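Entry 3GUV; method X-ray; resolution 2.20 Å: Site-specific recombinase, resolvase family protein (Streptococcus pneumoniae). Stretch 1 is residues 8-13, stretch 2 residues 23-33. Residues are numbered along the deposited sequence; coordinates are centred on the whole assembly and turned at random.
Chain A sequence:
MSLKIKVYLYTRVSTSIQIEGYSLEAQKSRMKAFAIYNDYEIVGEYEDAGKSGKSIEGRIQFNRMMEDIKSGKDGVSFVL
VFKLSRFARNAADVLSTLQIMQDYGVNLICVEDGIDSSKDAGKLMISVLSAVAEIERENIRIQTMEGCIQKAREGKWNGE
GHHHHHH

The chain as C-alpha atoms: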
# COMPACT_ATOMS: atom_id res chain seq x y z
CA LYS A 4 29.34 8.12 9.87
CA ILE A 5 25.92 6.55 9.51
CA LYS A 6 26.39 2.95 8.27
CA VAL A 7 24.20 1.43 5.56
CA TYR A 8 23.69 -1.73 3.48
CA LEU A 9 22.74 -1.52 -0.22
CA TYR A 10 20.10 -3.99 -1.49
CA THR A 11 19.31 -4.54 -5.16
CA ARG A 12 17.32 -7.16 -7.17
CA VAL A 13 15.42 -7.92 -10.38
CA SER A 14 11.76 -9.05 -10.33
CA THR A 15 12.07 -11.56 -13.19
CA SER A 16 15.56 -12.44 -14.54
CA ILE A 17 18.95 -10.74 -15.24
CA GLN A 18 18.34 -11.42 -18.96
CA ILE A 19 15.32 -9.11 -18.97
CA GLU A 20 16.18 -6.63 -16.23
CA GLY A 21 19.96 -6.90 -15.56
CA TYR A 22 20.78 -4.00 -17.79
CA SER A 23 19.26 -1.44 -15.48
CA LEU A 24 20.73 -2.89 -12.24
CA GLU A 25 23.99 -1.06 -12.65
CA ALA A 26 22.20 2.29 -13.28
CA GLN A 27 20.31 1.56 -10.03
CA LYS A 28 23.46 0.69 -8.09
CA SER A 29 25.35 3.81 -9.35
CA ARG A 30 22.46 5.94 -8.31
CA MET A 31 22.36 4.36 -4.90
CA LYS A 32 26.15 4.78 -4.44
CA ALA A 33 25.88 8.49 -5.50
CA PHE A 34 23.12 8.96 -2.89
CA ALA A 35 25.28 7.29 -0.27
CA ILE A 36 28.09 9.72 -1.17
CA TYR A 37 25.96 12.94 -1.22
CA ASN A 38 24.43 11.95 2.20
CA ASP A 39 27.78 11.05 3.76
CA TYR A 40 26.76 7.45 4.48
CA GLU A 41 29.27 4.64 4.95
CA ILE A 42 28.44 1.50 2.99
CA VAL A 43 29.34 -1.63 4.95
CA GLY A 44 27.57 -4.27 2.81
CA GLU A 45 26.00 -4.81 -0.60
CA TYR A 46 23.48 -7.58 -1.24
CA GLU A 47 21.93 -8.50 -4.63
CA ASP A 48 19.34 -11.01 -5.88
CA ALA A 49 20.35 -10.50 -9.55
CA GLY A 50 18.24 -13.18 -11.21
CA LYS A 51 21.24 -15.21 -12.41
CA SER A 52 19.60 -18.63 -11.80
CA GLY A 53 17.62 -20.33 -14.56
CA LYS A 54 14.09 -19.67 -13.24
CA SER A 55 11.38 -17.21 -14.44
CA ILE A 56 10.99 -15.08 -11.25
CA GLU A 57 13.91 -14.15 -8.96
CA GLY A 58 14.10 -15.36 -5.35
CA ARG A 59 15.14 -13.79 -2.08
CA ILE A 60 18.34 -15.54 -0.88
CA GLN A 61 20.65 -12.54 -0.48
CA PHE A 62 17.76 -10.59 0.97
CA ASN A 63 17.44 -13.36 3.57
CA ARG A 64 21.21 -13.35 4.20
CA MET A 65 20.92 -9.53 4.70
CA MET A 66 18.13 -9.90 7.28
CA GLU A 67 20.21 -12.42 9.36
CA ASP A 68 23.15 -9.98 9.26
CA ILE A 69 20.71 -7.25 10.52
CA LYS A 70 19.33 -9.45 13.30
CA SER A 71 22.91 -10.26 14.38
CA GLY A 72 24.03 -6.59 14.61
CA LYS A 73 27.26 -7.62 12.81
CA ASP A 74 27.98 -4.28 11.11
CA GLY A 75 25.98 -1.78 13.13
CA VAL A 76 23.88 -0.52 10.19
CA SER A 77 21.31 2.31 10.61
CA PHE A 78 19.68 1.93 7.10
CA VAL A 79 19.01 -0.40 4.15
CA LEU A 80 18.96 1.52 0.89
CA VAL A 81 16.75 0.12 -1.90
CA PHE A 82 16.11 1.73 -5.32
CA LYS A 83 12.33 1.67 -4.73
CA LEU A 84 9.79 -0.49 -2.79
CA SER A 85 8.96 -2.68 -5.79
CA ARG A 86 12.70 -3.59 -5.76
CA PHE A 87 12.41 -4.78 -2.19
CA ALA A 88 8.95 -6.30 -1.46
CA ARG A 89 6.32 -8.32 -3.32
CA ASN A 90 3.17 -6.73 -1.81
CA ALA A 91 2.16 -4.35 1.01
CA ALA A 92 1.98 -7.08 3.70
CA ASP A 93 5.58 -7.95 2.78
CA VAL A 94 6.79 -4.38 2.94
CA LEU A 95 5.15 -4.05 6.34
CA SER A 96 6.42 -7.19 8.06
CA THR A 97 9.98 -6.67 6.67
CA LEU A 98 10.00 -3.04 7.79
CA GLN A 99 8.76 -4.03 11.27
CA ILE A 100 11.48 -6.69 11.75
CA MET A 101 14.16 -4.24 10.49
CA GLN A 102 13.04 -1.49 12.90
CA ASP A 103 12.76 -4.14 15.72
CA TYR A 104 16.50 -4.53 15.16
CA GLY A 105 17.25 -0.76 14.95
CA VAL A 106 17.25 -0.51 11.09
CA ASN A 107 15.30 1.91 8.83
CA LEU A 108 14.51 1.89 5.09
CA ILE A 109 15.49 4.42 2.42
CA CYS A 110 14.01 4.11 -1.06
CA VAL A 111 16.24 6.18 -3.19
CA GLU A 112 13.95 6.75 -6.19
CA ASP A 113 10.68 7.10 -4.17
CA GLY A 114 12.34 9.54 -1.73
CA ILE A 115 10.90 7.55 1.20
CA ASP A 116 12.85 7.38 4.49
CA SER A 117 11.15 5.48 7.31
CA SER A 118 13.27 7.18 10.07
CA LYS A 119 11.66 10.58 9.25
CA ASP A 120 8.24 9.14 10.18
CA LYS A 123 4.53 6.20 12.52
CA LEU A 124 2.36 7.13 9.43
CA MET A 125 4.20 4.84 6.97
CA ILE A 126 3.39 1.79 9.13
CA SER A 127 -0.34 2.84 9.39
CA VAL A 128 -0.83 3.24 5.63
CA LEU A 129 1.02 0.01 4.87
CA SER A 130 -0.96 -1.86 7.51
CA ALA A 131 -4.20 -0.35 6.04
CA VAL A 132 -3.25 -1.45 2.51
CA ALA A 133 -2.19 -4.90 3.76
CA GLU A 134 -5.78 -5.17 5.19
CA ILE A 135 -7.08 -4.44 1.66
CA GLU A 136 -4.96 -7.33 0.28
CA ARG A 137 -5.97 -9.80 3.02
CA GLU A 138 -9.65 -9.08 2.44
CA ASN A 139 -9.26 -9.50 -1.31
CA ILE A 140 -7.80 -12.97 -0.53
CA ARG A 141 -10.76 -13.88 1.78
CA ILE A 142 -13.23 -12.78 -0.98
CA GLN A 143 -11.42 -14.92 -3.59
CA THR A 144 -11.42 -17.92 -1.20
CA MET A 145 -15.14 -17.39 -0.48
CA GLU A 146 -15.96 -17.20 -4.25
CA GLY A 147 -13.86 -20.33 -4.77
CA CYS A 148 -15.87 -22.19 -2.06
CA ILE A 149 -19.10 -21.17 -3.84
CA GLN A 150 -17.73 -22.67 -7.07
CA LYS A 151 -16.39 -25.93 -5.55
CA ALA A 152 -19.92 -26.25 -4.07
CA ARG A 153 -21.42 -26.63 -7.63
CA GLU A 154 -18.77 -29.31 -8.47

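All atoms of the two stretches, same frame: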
# COMPACT_ATOMS: atom_id res chain seq x y z
N TYR A 8 23.61 -0.64 4.46
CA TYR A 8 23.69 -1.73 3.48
C TYR A 8 22.97 -1.26 2.22
O TYR A 8 21.96 -0.53 2.33
CB TYR A 8 22.94 -2.97 3.98
CG TYR A 8 23.58 -3.79 5.10
CD1 TYR A 8 24.97 -3.89 5.25
CD2 TYR A 8 22.78 -4.55 5.95
CE1 TYR A 8 25.52 -4.67 6.24
CE2 TYR A 8 23.31 -5.34 6.94
CZ TYR A 8 24.69 -5.40 7.09
OH TYR A 8 25.22 -6.19 8.08
N LEU A 9 23.45 -1.68 1.05
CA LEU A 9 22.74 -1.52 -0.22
C LEU A 9 22.05 -2.82 -0.56
O LEU A 9 22.66 -3.86 -0.44
CB LEU A 9 23.70 -1.17 -1.35
CG LEU A 9 23.82 0.30 -1.71
CD1 LEU A 9 24.00 1.16 -0.50
CD2 LEU A 9 24.90 0.49 -2.81
N TYR A 10 20.79 -2.78 -1.00
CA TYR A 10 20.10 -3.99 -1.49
C TYR A 10 19.53 -3.76 -2.87
O TYR A 10 18.80 -2.81 -3.08
CB TYR A 10 18.94 -4.40 -0.58
CG TYR A 10 18.27 -5.63 -1.14
CD1 TYR A 10 18.89 -6.88 -1.07
CD2 TYR A 10 17.02 -5.53 -1.81
CE1 TYR A 10 18.28 -8.01 -1.61
CE2 TYR A 10 16.42 -6.65 -2.37
CZ TYR A 10 17.04 -7.88 -2.27
OH TYR A 10 16.46 -8.98 -2.84
N THR A 11 19.84 -4.65 -3.81
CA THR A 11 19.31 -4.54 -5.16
C THR A 11 18.79 -5.91 -5.62
O THR A 11 19.21 -6.94 -5.11
CB THR A 11 20.37 -4.00 -6.19
OG1 THR A 11 21.53 -4.85 -6.20
CG2 THR A 11 20.81 -2.57 -5.87
N ARG A 12 17.89 -5.90 -6.60
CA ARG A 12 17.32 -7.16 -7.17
C ARG A 12 16.66 -6.90 -8.52
O ARG A 12 16.46 -5.76 -8.91
CB ARG A 12 16.31 -7.81 -6.21
CG ARG A 12 15.11 -6.86 -5.88
CD ARG A 12 14.00 -7.52 -5.10
NE ARG A 12 13.42 -8.61 -5.87
CZ ARG A 12 13.58 -9.91 -5.63
NH1 ARG A 12 13.00 -10.80 -6.45
NH2 ARG A 12 14.30 -10.36 -4.61
N VAL A 13 16.34 -7.96 -9.24
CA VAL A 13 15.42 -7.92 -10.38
C VAL A 13 14.15 -8.63 -9.90
O VAL A 13 14.19 -9.36 -8.92
CB VAL A 13 15.96 -8.67 -11.60
CG1 VAL A 13 17.33 -8.09 -12.03
CG2 VAL A 13 16.09 -10.16 -11.30
N SER A 23 19.50 -2.66 -16.20
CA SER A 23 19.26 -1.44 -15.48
C SER A 23 19.68 -1.54 -13.99
O SER A 23 19.42 -0.60 -13.24
CB SER A 23 17.79 -1.08 -15.57
OG SER A 23 17.04 -1.69 -14.55
N LEU A 24 20.29 -2.66 -13.60
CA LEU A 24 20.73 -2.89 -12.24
C LEU A 24 21.86 -1.99 -11.94
O LEU A 24 21.92 -1.42 -10.85
CB LEU A 24 21.21 -4.33 -12.00
CG LEU A 24 20.18 -5.31 -11.44
CD1 LEU A 24 20.78 -6.74 -11.35
CD2 LEU A 24 19.68 -4.79 -10.06
N GLU A 25 22.78 -1.86 -12.90
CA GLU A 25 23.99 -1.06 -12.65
C GLU A 25 23.68 0.43 -12.61
O GLU A 25 24.29 1.13 -11.84
CB GLU A 25 25.14 -1.35 -13.64
CG GLU A 25 24.73 -1.91 -14.95
CD GLU A 25 24.23 -3.34 -14.85
OE1 GLU A 25 23.32 -3.70 -15.63
OE2 GLU A 25 24.72 -4.11 -13.97
N ALA A 26 22.73 0.90 -13.43
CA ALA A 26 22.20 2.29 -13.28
C ALA A 26 21.57 2.48 -11.91
O ALA A 26 21.77 3.51 -11.29
CB ALA A 26 21.20 2.61 -14.38
N GLN A 27 20.84 1.49 -11.41
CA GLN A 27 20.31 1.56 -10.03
C GLN A 27 21.41 1.66 -8.99
O GLN A 27 21.38 2.57 -8.16
CB GLN A 27 19.41 0.38 -9.68
CG GLN A 27 18.08 0.51 -10.33
CD GLN A 27 17.22 -0.74 -10.27
OE1 GLN A 27 17.13 -1.41 -9.26
NE2 GLN A 27 16.54 -1.02 -11.36
N LYS A 28 22.36 0.73 -9.05
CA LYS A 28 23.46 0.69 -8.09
C LYS A 28 24.26 1.98 -8.06
O LYS A 28 24.55 2.45 -6.98
CB LYS A 28 24.40 -0.51 -8.32
CG LYS A 28 23.85 -1.78 -7.73
CD LYS A 28 24.80 -2.99 -7.88
CE LYS A 28 24.95 -3.39 -9.32
NZ LYS A 28 25.40 -4.82 -9.43
N SER A 29 24.63 2.51 -9.23
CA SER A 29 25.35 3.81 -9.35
C SER A 29 24.63 4.96 -8.70
O SER A 29 25.24 5.77 -7.99
CB SER A 29 25.60 4.17 -10.82
OG SER A 29 26.25 3.09 -11.45
N ARG A 30 23.32 5.00 -8.94
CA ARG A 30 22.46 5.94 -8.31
C ARG A 30 22.47 5.81 -6.79
O ARG A 30 22.55 6.81 -6.06
CB ARG A 30 21.02 5.73 -8.79
CG ARG A 30 20.13 6.89 -8.34
CD ARG A 30 19.96 7.89 -9.43
NE ARG A 30 18.84 7.52 -10.31
CZ ARG A 30 17.55 7.81 -10.06
NH1 ARG A 30 17.16 8.45 -8.95
NH2 ARG A 30 16.64 7.42 -10.95
N MET A 31 22.35 4.58 -6.31
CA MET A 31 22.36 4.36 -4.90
C MET A 31 23.73 4.72 -4.28
O MET A 31 23.77 5.37 -3.22
CB MET A 31 21.94 2.92 -4.59
CG MET A 31 20.48 2.60 -5.09
SD MET A 31 20.17 0.85 -5.31
CE MET A 31 20.18 0.51 -3.54
N LYS A 32 24.83 4.40 -4.96
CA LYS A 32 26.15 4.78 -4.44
C LYS A 32 26.30 6.30 -4.41
O LYS A 32 26.80 6.84 -3.41
CB LYS A 32 27.30 4.09 -5.21
CG LYS A 32 27.45 2.64 -4.80
CD LYS A 32 28.27 1.81 -5.81
CE LYS A 32 28.07 0.33 -5.55
NZ LYS A 32 29.35 -0.39 -5.78
N ALA A 33 25.84 7.00 -5.47
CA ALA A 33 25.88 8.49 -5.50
C ALA A 33 25.15 9.07 -4.30
O ALA A 33 25.70 9.94 -3.60
CB ALA A 33 25.32 9.07 -6.82
O HOH W 1 15.66 -4.15 -10.98

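What brings the strand and the helix together? The strand 8-12 and the helix 24-33 run nearly antiparallel, at 165°, with their axes 9.2 Å apart at closest approach. No direct hydrogen bond joins them; the contact is mostly packing of side chains, against each other and in places against the strand backbone, with one water bridge, and buries 404 Å² in all. Alternation along the strand turns Leu9 and Thr11 toward the helix and Tyr10 and Arg12 away, while Leu24, Gln27 and Met31 point back from the helix.

How does Thr11, which has the most surface covered, fit so closely? Its chi1 is p, and its methyl carbon CG2 lies 3.5 Å from Met31 SD and 3.7 Å from Lys28 CG. Thr11 CB in turn lies 4.0 Å from Leu24 CD2. A short, branched side chain suits this place, offering a methyl to the helix while its hydroxyl is hydrogen-bonded elsewhere in the structure.

What does Leu9 meet further along the helix? Its CG sits 4.1 Å from Met31 CE, and its CD2 3.9 Å from Lys32 CG, so the aliphatic part of a lysine extends the apolar surface. Met31, unbranched and flexible, also reaches the strand backbone: its CE is 3.6 Å from Tyr10 O. One side chain thus touches three successive strand residues.

How is the other end closed? Leu24, near the start of the helix, places CD1 3.8 Å from Val13 CG1 and CD2 3.6 Å from Arg12 O. That carbonyl is not left unsatisfied: a water donates to Arg12 O at 2.7 Å and accepts from Gln27 NE2 at 3.3 Å, a polar bridge beside the apolar packing. On the strand's far side, Arg12 NH2 donates to Tyr10 OH at 3.1 Å, linking the two side chains that begin by pointing away from the helix.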